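Local coordinates for uncharacterized ATP-binding protein MJECL15 (Methanocaldococcus jannaschii, PDB 3H92) that is of unknown function but probably binds ATP, its C-terminal domain belonging to a helix-turn-helix clan, at residues A[46-51]-A[76-81]. Residues are numbered along the deposited sequence; the frame is centred on the assembly and turned at random.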
ATOM      1  N   ASN A  46      -9.021   0.135  -8.518  1.00 34.54           N
ATOM      2  CA  ASN A  46      -9.724  -1.026  -8.012  1.00 34.02           C
ATOM      3  C   ASN A  46      -9.404  -1.253  -6.577  1.00 33.03           C
ATOM      4  O   ASN A  46      -8.274  -1.622  -6.277  1.00 33.13           O
ATOM      5  CB  ASN A  46      -9.249  -2.265  -8.748  1.00 34.13           C
ATOM      6  CG  ASN A  46      -9.773  -2.336 -10.132  1.00 33.95           C
ATOM      7  OD1 ASN A  46     -10.948  -2.599 -10.331  1.00 34.69           O
ATOM      8  ND2 ASN A  46      -8.914  -2.093 -11.106  1.00 35.03           N
ATOM      9  N   TYR A  47     -10.420  -1.168  -5.724  1.00 32.08           N
ATOM     10  CA  TYR A  47     -10.271  -1.289  -4.261  1.00 30.73           C
ATOM     11  C   TYR A  47      -9.752  -2.607  -3.776  1.00 30.06           C
ATOM     12  O   TYR A  47      -9.010  -2.666  -2.823  1.00 29.65           O
ATOM     13  CB  TYR A  47     -11.629  -1.073  -3.643  1.00 30.80           C
ATOM     14  CG  TYR A  47     -11.700  -1.243  -2.160  1.00 29.58           C
ATOM     15  CD1 TYR A  47     -11.172  -0.314  -1.326  1.00 27.96           C
ATOM     16  CD2 TYR A  47     -12.362  -2.309  -1.605  1.00 32.61           C
ATOM     17  CE1 TYR A  47     -11.302  -0.407   0.037  1.00 29.03           C
ATOM     18  CE2 TYR A  47     -12.475  -2.437  -0.215  1.00 33.44           C
ATOM     19  CZ  TYR A  47     -11.933  -1.465   0.579  1.00 30.92           C
ATOM     20  OH  TYR A  47     -12.030  -1.568   1.918  1.00 35.51           O
ATOM     21  N   GLU A  48     -10.217  -3.688  -4.385  1.00 29.97           N
ATOM     22  CA  GLU A  48      -9.784  -5.032  -4.015  1.00 29.41           C
ATOM     23  C   GLU A  48      -9.317  -5.730  -5.258  1.00 28.71           C
ATOM     24  O   GLU A  48      -9.915  -5.577  -6.321  1.00 26.73           O
ATOM     25  CB  GLU A  48     -10.964  -5.823  -3.456  1.00 30.54           C
ATOM     26  CG  GLU A  48     -10.595  -7.193  -2.889  1.00 33.16           C
ATOM     27  CD  GLU A  48     -11.799  -7.927  -2.260  1.00 38.02           C
ATOM     28  OE1 GLU A  48     -12.878  -7.271  -2.052  1.00 41.50           O
ATOM     29  OE2 GLU A  48     -11.652  -9.154  -1.982  1.00 37.45           O
ATOM     30  N   LEU A  49      -8.258  -6.517  -5.136  1.00 28.38           N
ATOM     31  CA  LEU A  49      -7.744  -7.139  -6.320  1.00 28.01           C
ATOM     32  C   LEU A  49      -7.046  -8.438  -6.055  1.00 27.24           C
ATOM     33  O   LEU A  49      -6.714  -8.740  -4.929  1.00 27.66           O
ATOM     34  CB  LEU A  49      -6.870  -6.145  -7.116  1.00 29.22           C
ATOM     35  CG  LEU A  49      -5.859  -5.256  -6.467  1.00 29.78           C
ATOM     36  CD1 LEU A  49      -4.669  -6.144  -6.132  1.00 35.27           C
ATOM     37  CD2 LEU A  49      -5.488  -4.070  -7.407  1.00 28.99           C
ATOM     38  N   PRO A  50      -6.886  -9.259  -7.110  1.00 26.98           N
ATOM     39  CA  PRO A  50      -6.189 -10.518  -6.893  1.00 26.50           C
ATOM     40  C   PRO A  50      -4.810 -10.271  -6.318  1.00 26.98           C
ATOM     41  O   PRO A  50      -4.154  -9.301  -6.700  1.00 28.91           O
ATOM     42  CB  PRO A  50      -6.130 -11.135  -8.284  1.00 26.65           C
ATOM     43  CG  PRO A  50      -7.327 -10.516  -9.028  1.00 26.79           C
ATOM     44  CD  PRO A  50      -7.387  -9.107  -8.491  1.00 26.32           C
ATOM     45  N   LYS A  51      -4.328 -11.134  -5.439  1.00 26.57           N
ATOM     46  CA  LYS A  51      -2.976 -10.890  -4.887  1.00 26.54           C
ATOM     47  C   LYS A  51      -1.810 -11.092  -5.854  1.00 26.16           C
ATOM     48  O   LYS A  51      -0.713 -10.544  -5.647  1.00 25.50           O
ATOM     49  CB  LYS A  51      -2.769 -11.729  -3.629  1.00 27.26           C
ATOM     50  CG  LYS A  51      -2.843 -13.234  -3.774  1.00 29.67           C
ATOM     51  CD  LYS A  51      -2.284 -13.891  -2.483  1.00 32.28           C
ATOM     52  CE  LYS A  51      -1.854 -15.345  -2.678  1.00 35.33           C
ATOM     53  NZ  LYS A  51      -1.086 -15.864  -1.453  1.00 36.22           N
ATOM     54  N   THR A  76      -7.391 -12.143  -2.269  1.00 30.41           N
ATOM     55  CA  THR A  76      -7.359 -10.740  -2.715  1.00 28.81           C
ATOM     56  C   THR A  76      -6.634  -9.835  -1.729  1.00 28.27           C
ATOM     57  O   THR A  76      -6.457 -10.172  -0.548  1.00 29.29           O
ATOM     58  CB  THR A  76      -8.789 -10.170  -2.934  1.00 28.81           C
ATOM     59  OG1 THR A  76      -9.558 -10.286  -1.724  1.00 26.01           O
ATOM     60  CG2 THR A  76      -9.505 -10.927  -4.039  1.00 27.83           C
ATOM     61  N   LEU A  77      -6.213  -8.688  -2.249  1.00 26.81           N
ATOM     62  CA  LEU A  77      -5.618  -7.633  -1.458  1.00 26.97           C
ATOM     63  C   LEU A  77      -6.517  -6.419  -1.554  1.00 26.61           C
ATOM     64  O   LEU A  77      -7.180  -6.210  -2.574  1.00 27.67           O
ATOM     65  CB  LEU A  77      -4.254  -7.229  -2.011  1.00 25.29           C
ATOM     66  CG  LEU A  77      -3.177  -8.339  -2.018  1.00 26.28           C
ATOM     67  CD1 LEU A  77      -1.989  -7.913  -2.900  1.00 21.54           C
ATOM     68  CD2 LEU A  77      -2.696  -8.618  -0.610  1.00 22.37           C
ATOM     69  N   LYS A  78      -6.492  -5.620  -0.503  1.00 26.42           N
ATOM     70  CA  LYS A  78      -7.215  -4.340  -0.491  1.00 27.83           C
ATOM     71  C   LYS A  78      -6.538  -3.483   0.566  1.00 27.17           C
ATOM     72  O   LYS A  78      -5.813  -4.009   1.371  1.00 26.98           O
ATOM     73  CB  LYS A  78      -8.723  -4.514  -0.183  1.00 26.82           C
ATOM     74  CG  LYS A  78      -9.100  -5.068   1.170  1.00 29.14           C
ATOM     75  CD  LYS A  78     -10.593  -5.321   1.156  1.00 34.14           C
ATOM     76  CE  LYS A  78     -11.088  -5.760   2.476  1.00 38.64           C
ATOM     77  NZ  LYS A  78     -12.508  -6.296   2.371  1.00 45.29           N
ATOM     78  N   PRO A  79      -6.777  -2.181   0.532  1.00 27.94           N
ATOM     79  CA  PRO A  79      -6.223  -1.303   1.541  1.00 28.63           C
ATOM     80  C   PRO A  79      -6.722  -1.740   2.919  1.00 29.77           C
ATOM     81  O   PRO A  79      -7.812  -2.297   3.041  1.00 29.79           O
ATOM     82  CB  PRO A  79      -6.766   0.082   1.166  1.00 28.44           C
ATOM     83  CG  PRO A  79      -7.106  -0.016  -0.316  1.00 28.12           C
ATOM     84  CD  PRO A  79      -7.645  -1.440  -0.427  1.00 28.41           C
ATOM     85  N   GLN A  80      -5.892  -1.522   3.925  1.00 30.68           N
ATOM     86  CA  GLN A  80      -6.145  -1.994   5.258  1.00 31.55           C
ATOM     87  C   GLN A  80      -7.357  -1.282   5.842  1.00 31.48           C
ATOM     88  O   GLN A  80      -8.045  -1.840   6.708  1.00 31.87           O
ATOM     89  CB  GLN A  80      -4.925  -1.731   6.109  1.00 32.16           C
ATOM     90  CG  GLN A  80      -4.984  -2.325   7.476  1.00 37.28           C
ATOM     91  CD  GLN A  80      -4.744  -3.811   7.440  1.00 45.93           C
ATOM     92  OE1 GLN A  80      -3.786  -4.286   6.808  1.00 52.44           O
ATOM     93  NE2 GLN A  80      -5.596  -4.570   8.140  1.00 51.88           N
ATOM     94  N   SER A  81      -7.622  -0.061   5.376  1.00 31.04           N
ATOM     95  CA  SER A  81      -8.809   0.685   5.793  1.00 30.89           C
ATOM     96  C   SER A  81      -9.134   1.691   4.753  1.00 30.36           C
ATOM     97  O   SER A  81      -8.314   1.949   3.856  1.00 30.05           O
ATOM     98  CB  SER A  81      -8.532   1.466   7.079  1.00 31.53           C
ATOM     99  OG  SER A  81      -7.728   2.586   6.765  1.00 31.77           O
TER
HETATM  100  O   HOH W   1     -10.080  -1.163   3.506  1.00 33.93           O
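Tyr47 lays its ring obliquely across the side chains of Lys78 and Pro79. Its CG stands anti to the backbone N (chi1 176°), beside the carbonyl carbon, and from there the ring reaches both. Lys78 CB sits over one face, offset toward the rim, and the extended lysine methylenes suit the ring, CD lying 3.7 Å from Tyr47 CE2. Pro79 CD makes an off-centre CH-pi contact, 4.2 Å from the ring centroid. A tyrosine suits the place because its hydroxyl reaches a water, 2.5 Å from OH, that donates a hydrogen bond to Pro79 O. Trp85 of the helix 82-91 packs edge-to-face with the same ring. An alanine here would probably cost Lys78 and Pro79 their ring contacts, Trp85 its edge-to-face partner and the water its phenolic mate.

The long, extended Glu48 carries its carboxylate to the Thr76 hydroxyl and a salt bridge with Lys74; the OG1 to OE2 hydrogen bond, modelled at 2.4 Å, is doubtfully short. Leu49 and Leu77 form an antiparallel hydrogen-bonded pair, Leu77 N to Leu49 O at 2.7 Å, and both pack on Phe43 of the helix 33-45. The contact thus adds the short edge strand 49-50 to the hairpin of 68-71 and 76-79, consistent with a winged-helix type of fold. Lys74, with Lys78 NZ 4.5 Å from Glu48 OE1, beyond a salt bridge, would probably favour the charged carboxylate.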